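Local structure of E3 ubiquitin-protein ligase HERC2 (Homo sapiens, 4L1M) at residues Leu291-Glu296 against Tyr301-Glu306; His343-Thr346 against Thr350-Glu353. The protein is an E3 ubiquitin ligase that probably attaches ubiquitin to target proteins, this part of it being an RCC1-like beta-propeller domain. All blocks are in the same frame, centred on the assembly; numbering follows the deposited sequence.

Contact 1 (Leu291-Glu296 against Tyr301-Glu306); sequences LGHGTE and YPKLLE
Lys303 CD sits over the centre of one face of the His293 imidazole, 3.5 Å from the ring centroid. The line from centroid to carbon is only 3° off the ring normal, so this is a CH-pi contact. The opposite face has Leu291 O above it, displaced toward the rim. Leu305 N lies in the ring plane, at the edge. Leu305 CD1 approaches the ring obliquely, 3.5 Å from His293 ND1.

Lys303 points its CG anti to the backbone N (chi1 178°), which carries the aliphatic chain across the imidazole. The two side chains run past each other in opposite directions. The lysine chain then bends at its last two torsions, and Lys303 NZ ends 4.4 Å from His293 ND1 without touching it.

The setting is one blade of an RCC1-type seven-bladed propeller. Strand 302-304 is one of the two edge strands of this four-stranded sheet, next to strand 280-284. The loop carrying 291-296 follows strand 280-284 and precedes the short strand 299-300. His293 NE2 hydrogen-bonds to Ser282 O, which fixes the rotation of the ring. Lys303 also pairs with Ser282 through backbone bonds, so one residue of strand 280-284 meets both segments. Beside the ring, the Leu305 side chain reaches the loop backbone. Leu305 CD1 lies 3.3 Å from Leu291 O and is equally near Gly292 O.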
ATOM      1  N   LEU A 291      -9.459  10.690  -7.193  1.00 40.14           N
ATOM      2  CA  LEU A 291      -8.501  11.703  -6.696  1.00 41.88           C
ATOM      3  C   LEU A 291      -9.023  12.582  -5.535  1.00 43.44           C
ATOM      4  O   LEU A 291      -8.220  13.181  -4.823  1.00 44.12           O
ATOM      5  CB  LEU A 291      -8.093  12.642  -7.828  1.00 42.50           C
ATOM      6  CG  LEU A 291      -7.529  11.967  -9.049  1.00 41.61           C
ATOM      7  CD1 LEU A 291      -7.274  13.006 -10.108  1.00 41.96           C
ATOM      8  CD2 LEU A 291      -6.257  11.203  -8.680  1.00 40.64           C
ATOM      9  N   GLY A 292     -10.344  12.683  -5.376  1.00 44.61           N
ATOM     10  CA  GLY A 292     -10.948  13.443  -4.271  1.00 46.76           C
ATOM     11  C   GLY A 292     -11.058  14.955  -4.423  1.00 48.21           C
ATOM     12  O   GLY A 292     -11.415  15.632  -3.488  1.00 51.80           O
ATOM     13  N   HIS A 293     -10.769  15.487  -5.596  1.00 48.85           N
ATOM     14  CA  HIS A 293     -10.812  16.940  -5.810  1.00 48.75           C
ATOM     15  C   HIS A 293     -12.169  17.442  -6.226  1.00 50.60           C
ATOM     16  O   HIS A 293     -12.350  18.643  -6.333  1.00 52.77           O
ATOM     17  CB  HIS A 293      -9.799  17.358  -6.856  1.00 47.90           C
ATOM     18  CG  HIS A 293      -8.387  17.028  -6.495  1.00 47.56           C
ATOM     19  ND1 HIS A 293      -7.777  17.518  -5.367  1.00 48.86           N
ATOM     20  CD2 HIS A 293      -7.461  16.262  -7.119  1.00 46.71           C
ATOM     21  CE1 HIS A 293      -6.534  17.080  -5.313  1.00 47.62           C
ATOM     22  NE2 HIS A 293      -6.318  16.308  -6.361  1.00 45.86           N
ATOM     23  N   GLY A 294     -13.119  16.543  -6.483  1.00 51.02           N
ATOM     24  CA  GLY A 294     -14.507  16.938  -6.751  1.00 53.13           C
ATOM     25  C   GLY A 294     -14.969  16.864  -8.206  1.00 53.63           C
ATOM     26  O   GLY A 294     -16.139  17.090  -8.500  1.00 55.30           O
ATOM     27  N   THR A 295     -14.046  16.600  -9.124  1.00 53.06           N
ATOM     28  CA  THR A 295     -14.390  16.307 -10.536  1.00 54.61           C
ATOM     29  C   THR A 295     -13.582  15.111 -10.987  1.00 52.43           C
ATOM     30  O   THR A 295     -12.760  14.628 -10.237  1.00 51.18           O
ATOM     31  CB  THR A 295     -14.092  17.481 -11.493  1.00 54.22           C
ATOM     32  OG1 THR A 295     -12.676  17.700 -11.543  1.00 52.82           O
ATOM     33  CG2 THR A 295     -14.826  18.742 -11.041  1.00 55.84           C
ATOM     34  N   GLU A 296     -13.833  14.635 -12.207  1.00 54.24           N
ATOM     35  CA  GLU A 296     -13.187  13.416 -12.736  1.00 52.08           C
ATOM     36  C   GLU A 296     -12.102  13.721 -13.786  1.00 51.30           C
ATOM     37  O   GLU A 296     -11.618  12.816 -14.458  1.00 52.78           O
ATOM     38  CB  GLU A 296     -14.255  12.482 -13.309  1.00 53.29           C
ATOM     39  CG  GLU A 296     -15.219  11.995 -12.245  1.00 55.68           C
ATOM     40  CD  GLU A 296     -16.375  11.176 -12.798  1.00 59.85           C
ATOM     41  OE1 GLU A 296     -17.123  11.707 -13.678  1.00 64.82           O
ATOM     42  OE2 GLU A 296     -16.550  10.006 -12.333  1.00 58.85           O
ATOM     43  N   TYR A 301      -0.267  17.044 -12.507  1.00 44.20           N
ATOM     44  CA  TYR A 301       0.707  17.438 -11.502  1.00 43.71           C
ATOM     45  C   TYR A 301       0.098  17.292 -10.126  1.00 42.93           C
ATOM     46  O   TYR A 301      -1.088  17.491  -9.965  1.00 45.44           O
ATOM     47  CB  TYR A 301       1.086  18.872 -11.697  1.00 45.40           C
ATOM     48  CG  TYR A 301       1.696  19.176 -13.040  1.00 47.36           C
ATOM     49  CD1 TYR A 301       3.070  19.002 -13.271  1.00 47.96           C
ATOM     50  CD2 TYR A 301       0.926  19.701 -14.063  1.00 47.47           C
ATOM     51  CE1 TYR A 301       3.640  19.345 -14.490  1.00 48.42           C
ATOM     52  CE2 TYR A 301       1.495  20.032 -15.278  1.00 48.61           C
ATOM     53  CZ  TYR A 301       2.846  19.850 -15.482  1.00 48.27           C
ATOM     54  OH  TYR A 301       3.390  20.164 -16.695  1.00 48.84           O
ATOM     55  N   PRO A 302       0.909  16.982  -9.114  1.00 42.03           N
ATOM     56  CA  PRO A 302       0.400  16.862  -7.747  1.00 42.17           C
ATOM     57  C   PRO A 302      -0.456  18.037  -7.341  1.00 41.62           C
ATOM     58  O   PRO A 302      -0.062  19.159  -7.546  1.00 41.78           O
ATOM     59  CB  PRO A 302       1.678  16.846  -6.907  1.00 44.29           C
ATOM     60  CG  PRO A 302       2.678  16.214  -7.812  1.00 42.75           C
ATOM     61  CD  PRO A 302       2.370  16.863  -9.143  1.00 43.38           C
ATOM     62  N   LYS A 303      -1.626  17.766  -6.796  1.00 40.83           N
ATOM     63  CA  LYS A 303      -2.567  18.813  -6.437  1.00 43.18           C
ATOM     64  C   LYS A 303      -3.011  18.611  -4.990  1.00 44.88           C
ATOM     65  O   LYS A 303      -3.336  17.493  -4.591  1.00 44.26           O
ATOM     66  CB  LYS A 303      -3.763  18.767  -7.358  1.00 43.21           C
ATOM     67  CG  LYS A 303      -4.837  19.778  -7.046  1.00 45.42           C
ATOM     68  CD  LYS A 303      -6.051  19.547  -7.922  1.00 46.73           C
ATOM     69  CE  LYS A 303      -6.718  20.845  -8.325  1.00 50.08           C
ATOM     70  NZ  LYS A 303      -7.410  21.482  -7.178  1.00 51.64           N
ATOM     71  N   LEU A 304      -2.975  19.687  -4.206  1.00 45.80           N
ATOM     72  CA  LEU A 304      -3.373  19.634  -2.825  1.00 46.74           C
ATOM     73  C   LEU A 304      -4.834  19.237  -2.715  1.00 47.73           C
ATOM     74  O   LEU A 304      -5.697  19.812  -3.376  1.00 48.86           O
ATOM     75  CB  LEU A 304      -3.143  21.011  -2.141  1.00 48.44           C
ATOM     76  CG  LEU A 304      -3.526  21.147  -0.646  1.00 49.18           C
ATOM     77  CD1 LEU A 304      -2.779  20.150   0.217  1.00 47.77           C
ATOM     78  CD2 LEU A 304      -3.261  22.553  -0.139  1.00 51.59           C
ATOM     79  N   LEU A 305      -5.107  18.279  -1.838  1.00 48.23           N
ATOM     80  CA  LEU A 305      -6.472  17.793  -1.603  1.00 49.30           C
ATOM     81  C   LEU A 305      -7.189  18.702  -0.592  1.00 52.19           C
ATOM     82  O   LEU A 305      -7.053  18.539   0.618  1.00 52.82           O
ATOM     83  CB  LEU A 305      -6.393  16.341  -1.136  1.00 48.53           C
ATOM     84  CG  LEU A 305      -7.659  15.504  -1.140  1.00 49.68           C
ATOM     85  CD1 LEU A 305      -8.322  15.514  -2.496  1.00 50.99           C
ATOM     86  CD2 LEU A 305      -7.330  14.078  -0.761  1.00 49.19           C
ATOM     87  N   GLU A 306      -7.924  19.687  -1.110  1.00 55.89           N
ATOM     88  CA  GLU A 306      -8.468  20.786  -0.288  1.00 58.52           C
ATOM     89  C   GLU A 306      -9.444  20.287   0.788  1.00 60.11           C
ATOM     90  O   GLU A 306      -9.479  20.815   1.900  1.00 60.74           O
ATOM     91  CB  GLU A 306      -9.132  21.888  -1.152  1.00 60.01           C
ATOM     92  CG  GLU A 306      -8.176  22.789  -1.969  1.00 61.10           C
ATOM     93  CD  GLU A 306      -8.865  23.984  -2.657  1.00 61.96           C
TER

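Contact 2 (His343-Thr346 against Thr350-Glu353)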
ATOM      1  N   HIS A 343     -18.014   2.981   0.692  1.00 55.86           N
ATOM      2  CA  HIS A 343     -18.353   4.074   1.592  1.00 56.75           C
ATOM      3  C   HIS A 343     -19.742   3.862   2.135  1.00 59.23           C
ATOM      4  O   HIS A 343     -20.720   4.039   1.416  1.00 63.79           O
ATOM      5  CB  HIS A 343     -18.292   5.392   0.834  1.00 55.16           C
ATOM      6  CG  HIS A 343     -17.025   5.564   0.078  1.00 51.49           C
ATOM      7  ND1 HIS A 343     -15.895   6.109   0.643  1.00 50.06           N
ATOM      8  CD2 HIS A 343     -16.693   5.222  -1.183  1.00 50.33           C
ATOM      9  CE1 HIS A 343     -14.922   6.120  -0.248  1.00 48.49           C
ATOM     10  NE2 HIS A 343     -15.381   5.587  -1.366  1.00 49.72           N
ATOM     11  N   PHE A 344     -19.835   3.527   3.414  1.00 57.71           N
ATOM     12  CA  PHE A 344     -21.123   3.212   4.010  1.00 58.40           C
ATOM     13  C   PHE A 344     -21.937   4.449   4.348  1.00 60.52           C
ATOM     14  O   PHE A 344     -23.034   4.323   4.821  1.00 62.14           O
ATOM     15  CB  PHE A 344     -20.943   2.343   5.253  1.00 58.00           C
ATOM     16  CG  PHE A 344     -20.163   3.002   6.369  1.00 57.49           C
ATOM     17  CD1 PHE A 344     -20.742   3.958   7.179  1.00 60.06           C
ATOM     18  CD2 PHE A 344     -18.863   2.638   6.625  1.00 55.83           C
ATOM     19  CE1 PHE A 344     -20.024   4.549   8.203  1.00 60.11           C
ATOM     20  CE2 PHE A 344     -18.138   3.224   7.648  1.00 56.09           C
ATOM     21  CZ  PHE A 344     -18.716   4.179   8.435  1.00 57.50           C
ATOM     22  N   ASP A 345     -21.406   5.643   4.106  1.00 60.80           N
ATOM     23  CA  ASP A 345     -22.121   6.873   4.447  1.00 63.98           C
ATOM     24  C   ASP A 345     -22.796   7.534   3.255  1.00 65.26           C
ATOM     25  O   ASP A 345     -23.366   8.610   3.405  1.00 65.76           O
ATOM     26  CB  ASP A 345     -21.168   7.887   5.107  1.00 64.35           C
ATOM     27  CG  ASP A 345     -20.088   8.391   4.158  1.00 61.98           C
ATOM     28  OD1 ASP A 345     -19.759   7.668   3.191  1.00 59.63           O
ATOM     29  OD2 ASP A 345     -19.563   9.504   4.391  1.00 61.74           O
ATOM     30  N   THR A 346     -22.694   6.933   2.072  1.00 64.59           N
ATOM     31  CA  THR A 346     -23.307   7.521   0.877  1.00 65.84           C
ATOM     32  C   THR A 346     -24.017   6.472   0.029  1.00 64.77           C
ATOM     33  O   THR A 346     -23.537   5.363  -0.125  1.00 63.07           O
ATOM     34  CB  THR A 346     -22.284   8.328   0.034  1.00 65.78           C
ATOM     35  OG1 THR A 346     -22.859   8.665  -1.242  1.00 71.84           O
ATOM     36  CG2 THR A 346     -20.998   7.563  -0.196  1.00 64.07           C
ATOM     37  N   THR A 350     -20.529   7.404  -6.385  1.00 54.95           N
ATOM     38  CA  THR A 350     -19.232   7.972  -5.973  1.00 52.61           C
ATOM     39  C   THR A 350     -19.372   8.886  -4.757  1.00 52.70           C
ATOM     40  O   THR A 350     -20.477   9.307  -4.401  1.00 55.33           O
ATOM     41  CB  THR A 350     -18.518   8.757  -7.110  1.00 50.95           C
ATOM     42  OG1 THR A 350     -19.200   9.978  -7.370  1.00 52.05           O
ATOM     43  CG2 THR A 350     -18.432   7.944  -8.373  1.00 50.34           C
ATOM     44  N   LYS A 351     -18.244   9.121  -4.096  1.00 50.82           N
ATOM     45  CA  LYS A 351     -18.125  10.094  -3.007  1.00 52.12           C
ATOM     46  C   LYS A 351     -17.060  11.082  -3.464  1.00 51.06           C
ATOM     47  O   LYS A 351     -15.859  10.843  -3.262  1.00 50.95           O
ATOM     48  CB  LYS A 351     -17.703   9.402  -1.692  1.00 52.09           C
ATOM     49  CG  LYS A 351     -17.592  10.344  -0.499  1.00 53.27           C
ATOM     50  CD  LYS A 351     -17.208   9.592   0.773  1.00 52.87           C
ATOM     51  CE  LYS A 351     -17.185  10.525   1.981  1.00 54.05           C
ATOM     52  NZ  LYS A 351     -16.857   9.813   3.249  1.00 53.10           N
ATOM     53  N   PRO A 352     -17.481  12.167  -4.133  1.00 52.33           N
ATOM     54  CA  PRO A 352     -16.559  13.083  -4.814  1.00 51.70           C
ATOM     55  C   PRO A 352     -15.472  13.685  -3.942  1.00 51.74           C
ATOM     56  O   PRO A 352     -14.314  13.739  -4.358  1.00 50.63           O
ATOM     57  CB  PRO A 352     -17.490  14.192  -5.330  1.00 53.51           C
ATOM     58  CG  PRO A 352     -18.791  13.518  -5.535  1.00 54.49           C
ATOM     59  CD  PRO A 352     -18.891  12.505  -4.428  1.00 54.66           C
ATOM     60  N   GLU A 353     -15.844  14.152  -2.761  1.00 55.22           N
ATOM     61  CA  GLU A 353     -14.902  14.824  -1.896  1.00 57.81           C
ATOM     62  C   GLU A 353     -14.746  14.097  -0.569  1.00 56.77           C
ATOM     63  O   GLU A 353     -15.665  13.414  -0.136  1.00 59.70           O
ATOM     64  CB  GLU A 353     -15.346  16.250  -1.650  1.00 61.70           C
ATOM     65  CG  GLU A 353     -15.584  17.012  -2.931  1.00 64.43           C
ATOM     66  CD  GLU A 353     -15.038  18.417  -2.837  1.00 67.85           C
ATOM     67  OE1 GLU A 353     -15.764  19.342  -3.186  1.00 67.51           O
ATOM     68  OE2 GLU A 353     -13.869  18.586  -2.395  1.00 70.99           O
TER
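Lys351 reaches from strand 350-352 to His343 and Asp345 in the turn 343-346. Both segments lie in the RCC1-type seven-bladed beta-propeller, in the blade of strands 313-318, 322-327, 332-335 and 354-356, between its third and fourth strands. Residues His343 to Thr346 form a type I beta turn in the loop between strands 332-335 and 350-352. A backbone bond ties Lys351 to Gly336, just beyond strand 332-335.

The nonpolar contacts come from the stem of the lysine. Lys351 CB stands over the centre of the His343 ring, 4.3 Å from the centroid and 7° off the normal. This is a CH-pi contact. Further along, Lys351 CD comes 3.7 Å from His343 ND1, as the two side chains cross at a slant. Thr346 adds its methyl group, CG2, which packs 4.1 Å from Lys351 CB.

The ionic contact lies at the end of the chain. Every side-chain torsion of Lys351 is close to 180°, so the chain is fully extended and delivers NZ to the carboxylate of Asp345. The two side chains cross at about a right angle.

Hydrogen bonds to neighbouring residues hold the same groups. Lys351 NZ also hydrogen-bonds to Ser334 OG and to Ala355 O, so three oxygens grip the ammonium group. Ser334 OG hydrogen-bonds to His343 ND1 as well, and thus links the ring to the lysine that lies over it. The buried lysine is probably kept charged by Asp345. In the salt bridge, Lys351 NZ meets Asp345 OD2 at 3.0 Å on its syn side, 22° out of the carboxylate plane.

Contact 1 comes first along the chain and closes before contact 2 opens. Their centres are 15 Å apart, on the same side of the chain's centre. Contact 1 involves the four-stranded sheet that ends in strand 302-304. Contact 2 follows strand 332-335 of the next sheet, which ends in strand 354-356. Each therefore packs the long loop after the third strand of its blade against the chain that follows that loop. The two contacts also touch. Gly294 CA lies 4.0 Å from Glu353 CG and also packs against Pro352. At this point the loop of one blade meets the end of strand 350-352 and its corner in the next.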